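Local atomic coordinates of putative peptide ABC-transport system periplasmic peptide-binding protein (PDB entry 4OEV), a protein that binds nickel(II) outside the cytoplasm, probably as the solute-binding component of an ABC-type nickel importer. Residues T38-D41 against E42-L46; P127-L130 against D131-S134. All coordinates share one frame; numbering follows the deposited sequence.

Contact 1. Residues T38-D41 against E42-L46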
# COMPACT_ATOMS: atom_id res chain seq x y z
N THR A 38 1.26 -1.52 -18.70
CA THR A 38 0.74 -0.18 -18.55
C THR A 38 1.53 0.58 -17.49
O THR A 38 2.30 -0.01 -16.72
CB THR A 38 -0.75 -0.19 -18.19
OG1 THR A 38 -0.94 -0.84 -16.93
CG2 THR A 38 -1.59 -0.95 -19.23
N ARG A 39 1.31 1.88 -17.44
CA ARG A 39 1.98 2.74 -16.44
C ARG A 39 1.08 3.94 -16.15
O ARG A 39 0.03 4.07 -16.78
CB ARG A 39 3.35 3.19 -16.96
CG ARG A 39 3.23 4.20 -18.10
CD ARG A 39 4.55 4.56 -18.71
NE ARG A 39 4.32 5.21 -19.99
CZ ARG A 39 4.11 6.52 -20.17
NH1 ARG A 39 3.89 6.98 -21.40
NH2 ARG A 39 4.18 7.37 -19.13
N PHE A 40 1.44 4.78 -15.18
CA PHE A 40 0.65 5.96 -14.85
C PHE A 40 1.51 7.22 -14.88
O PHE A 40 2.66 7.16 -14.43
CB PHE A 40 0.00 5.81 -13.47
CG PHE A 40 -0.69 4.50 -13.29
CD1 PHE A 40 -1.99 4.34 -13.75
CD2 PHE A 40 -0.04 3.43 -12.69
CE1 PHE A 40 -2.65 3.11 -13.64
CE2 PHE A 40 -0.69 2.20 -12.56
CZ PHE A 40 -1.99 2.04 -13.04
N ASP A 41 0.95 8.34 -15.36
CA ASP A 41 1.72 9.59 -15.44
C ASP A 41 1.49 10.46 -14.21
O ASP A 41 0.94 9.96 -13.22
CB ASP A 41 1.41 10.35 -16.75
CG ASP A 41 -0.04 10.85 -16.85
OD1 ASP A 41 -0.77 10.84 -15.84
OD2 ASP A 41 -0.45 11.23 -17.98
N GLU A 42 1.90 11.73 -14.25
CA GLU A 42 1.83 12.56 -13.05
C GLU A 42 0.40 12.82 -12.60
O GLU A 42 0.16 13.21 -11.47
CB GLU A 42 2.53 13.89 -13.26
CG GLU A 42 2.04 14.60 -14.49
CD GLU A 42 3.03 14.50 -15.61
OE1 GLU A 42 3.36 13.36 -15.98
OE2 GLU A 42 3.47 15.54 -16.14
N ASN A 43 -0.52 12.64 -13.54
CA ASN A 43 -1.94 12.79 -13.26
C ASN A 43 -2.64 11.47 -12.87
O ASN A 43 -3.86 11.45 -12.79
CB ASN A 43 -2.63 13.38 -14.48
CG ASN A 43 -2.05 14.69 -14.88
OD1 ASN A 43 -1.72 14.92 -16.05
ND2 ASN A 43 -1.88 15.58 -13.91
N MET A 44 -1.85 10.41 -12.63
CA MET A 44 -2.31 9.03 -12.42
C MET A 44 -3.18 8.54 -13.58
O MET A 44 -4.08 7.71 -13.40
CB MET A 44 -3.05 8.90 -11.10
CG MET A 44 -2.86 7.52 -10.42
SD MET A 44 -1.13 7.18 -10.03
CE MET A 44 -0.80 8.67 -9.20
N SER A 45 -2.88 9.01 -14.78
CA SER A 45 -3.58 8.54 -15.99
C SER A 45 -2.94 7.27 -16.48
O SER A 45 -1.72 7.20 -16.52
CB SER A 45 -3.50 9.59 -17.10
OG SER A 45 -4.18 10.77 -16.71
N LEU A 46 -3.75 6.28 -16.88
CA LEU A 46 -3.23 5.07 -17.46
C LEU A 46 -2.62 5.38 -18.82
O LEU A 46 -3.26 6.06 -19.64
CB LEU A 46 -4.35 4.02 -17.60
CG LEU A 46 -4.03 2.60 -18.04
CD1 LEU A 46 -3.36 1.78 -16.98
CD2 LEU A 46 -5.33 1.93 -18.43
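A beta hairpin joins strand 38-40 to strand 46-48 in this solute-binding protein, and its connection is a type I turn from Asp-41 to Met-44 followed by a G1-type beta bulge. Met-44 N bonds back to Asp-41 O at 2.9 Å, and the backbone of Met-44 itself takes left-handed helical angles that swing the chain round into the returning strand. Asp-41 N in turn donates to Ser-45 O, so that Met-44 and Ser-45 lie opposite the single residue Asp-41 as the bulge. The side chain of Asp-41 adds a second set of bonds across the turn. With CG set between the backbone N and the carbonyl carbon (chi1 65°), its carboxylate folds over the turn, and the single oxygen OD1 accepts two backbone N-H groups: Asn-43 N at 2.9 Å and Ser-45 N at 3.0 Å. They arrive from opposite faces of the carboxylate plane, the second along the straighter path (156° at the hydrogen against 134°). The Asn-43 bond makes this an Asx turn, while the Ser-45 bond ties the same carboxylate to the start of the return. Two nearby peptide N-H groups would probably help stabilise its negative charge. Beyond the turn, Phe-40 faces Leu-46 as an antiparallel non-hydrogen-bonded pair whose side chains share one face of the two-stranded ribbon. The ring of Phe-40 is met obliquely there, by Leu-46 CD1, which lies 3.7 Å from CE1. Met-44, bent at chi2 and chi3, adds a Met-aromatic contact, its SD 5.0 Å from the centroid of the Phe-40 ring. Trp-54 of strand 51-56 touches both Thr-38 and Leu-46, whose own meeting is tight: Thr-38 CB and Leu-46 CD1 are 3.5 Å apart.

Contact 2. Residues P127-L130 against D131-S134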
# COMPACT_ATOMS: atom_id res chain seq x y z
N PRO A 127 -12.69 -4.97 -14.40
CA PRO A 127 -12.27 -3.68 -14.96
C PRO A 127 -10.91 -3.24 -14.41
O PRO A 127 -10.16 -2.56 -15.13
CB PRO A 127 -13.35 -2.71 -14.48
CG PRO A 127 -14.48 -3.54 -14.00
CD PRO A 127 -13.97 -4.88 -13.67
N ALA A 128 -10.57 -3.67 -13.20
CA ALA A 128 -9.29 -3.29 -12.61
C ALA A 128 -8.10 -3.90 -13.36
O ALA A 128 -6.95 -3.61 -13.03
CB ALA A 128 -9.25 -3.68 -11.15
N PHE A 129 -8.36 -4.72 -14.37
CA PHE A 129 -7.29 -5.49 -15.00
C PHE A 129 -6.16 -4.63 -15.61
O PHE A 129 -5.00 -5.02 -15.56
CB PHE A 129 -7.89 -6.38 -16.14
CG PHE A 129 -6.96 -7.44 -16.64
CD1 PHE A 129 -6.15 -8.14 -15.76
CD2 PHE A 129 -6.96 -7.82 -18.02
CE1 PHE A 129 -5.29 -9.14 -16.20
CE2 PHE A 129 -6.11 -8.81 -18.47
CZ PHE A 129 -5.28 -9.49 -17.58
N LEU A 130 -6.52 -3.53 -16.26
CA LEU A 130 -5.50 -2.68 -16.90
C LEU A 130 -4.61 -2.06 -15.82
O LEU A 130 -3.39 -1.97 -16.01
CB LEU A 130 -6.15 -1.60 -17.74
CG LEU A 130 -6.72 -2.16 -19.05
CD1 LEU A 130 -7.53 -1.08 -19.77
CD2 LEU A 130 -5.60 -2.67 -19.94
N ASP A 131 -5.20 -1.65 -14.70
CA ASP A 131 -4.39 -1.15 -13.58
C ASP A 131 -3.50 -2.27 -13.12
O ASP A 131 -2.33 -2.05 -12.83
CB ASP A 131 -5.25 -0.64 -12.40
CG ASP A 131 -5.73 0.77 -12.59
OD1 ASP A 131 -5.61 1.28 -13.76
OD2 ASP A 131 -6.13 1.40 -11.58
N ALA A 132 -4.06 -3.48 -13.06
CA ALA A 132 -3.33 -4.66 -12.57
C ALA A 132 -2.14 -4.99 -13.46
O ALA A 132 -1.13 -5.52 -12.98
CB ALA A 132 -4.26 -5.87 -12.47
N LEU A 133 -2.29 -4.71 -14.75
CA LEU A 133 -1.24 -5.00 -15.72
C LEU A 133 -0.12 -3.95 -15.70
O LEU A 133 0.76 -3.94 -16.59
CB LEU A 133 -1.86 -5.12 -17.14
CG LEU A 133 -2.70 -6.38 -17.38
CD1 LEU A 133 -3.54 -6.29 -18.62
CD2 LEU A 133 -1.79 -7.56 -17.43
N SER A 134 -0.12 -3.07 -14.68
CA SER A 134 1.00 -2.15 -14.55
C SER A 134 2.10 -2.88 -13.77
O SER A 134 3.20 -2.37 -13.65
CB SER A 134 0.59 -0.83 -13.86
OG SER A 134 0.06 -1.06 -12.55
O HOH W 1 -7.93 -0.77 -14.80
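Leu-133 lays its CD1 methyl over one face of the Phe-129 ring, a CH-pi contact between residues one helical turn apart. The methyl stands 3.7 Å from the ring centroid and only 15° off the normal, displaced a little toward the rim and nearest to CE2. Phe-129 reaches this place because its CG lies anti to the backbone N (chi1 -166°), which brings the ring round toward the later turn although its CB departs from it; Leu-133 has CG beside its own backbone N, with the branch directed at the ring. Ala-132 CB comes to the same ring obliquely, 4.4 Å from CD1.

Backbone bonds through and just beyond the short helix 129-132 set the spacing of these side chains. Ala-132 N donates to Ala-128 O at 2.9 Å, and Leu-133 N donates to Phe-129 O, with a second, weak bond to Leu-130 O. At the N-terminal end a water bridges the first turn, donating to Pro-127 O and accepting from Asp-131 N. Leu-133 is the first residue to leave helical angles, and the C-terminal end is fastened by Ser-134: its OG donates to Asp-131 O at 2.6 Å, while its backbone N bonds to the same oxygen, so one carbonyl receives both donors.

Further out, Tyr-63 of strand 62-67 meets the Phe-129 ring edge-to-face, and Phe-104 of helix 101-104 touches both Phe-129 and Leu-133. Asp-131 OD2 accepts a hydrogen bond from Asp-389 N, which joins the helix to a loop far along the chain. Leu-130 packs on Trp-54 and Ile-56, and Asp-131 touches Phe-40, so the helix has strand 51-56, helix 101-104, strand 38-40 and that loop as neighbours.

From the N terminus, the chain first closes contact 1, the hairpin turn between strands 38-40 and 46-48. It then builds the antiparallel sheet of strands 51-56, 62-67, 107-114 and 117-122 before reaching contact 2, the single helical turn after that sheet. The two local closures follow in series, neither nested nor crossed, yet they touch in space with centres about 12 Å apart. Thr-38 supplies the polar part of the join: its OG1 is probably hydrogen-bonded to Leu-130 O and its N to Leu-133 O, while the Phe-40 ring packs against Ser-134. The end of helix 129-132 is thereby tied to the first strand of the hairpin.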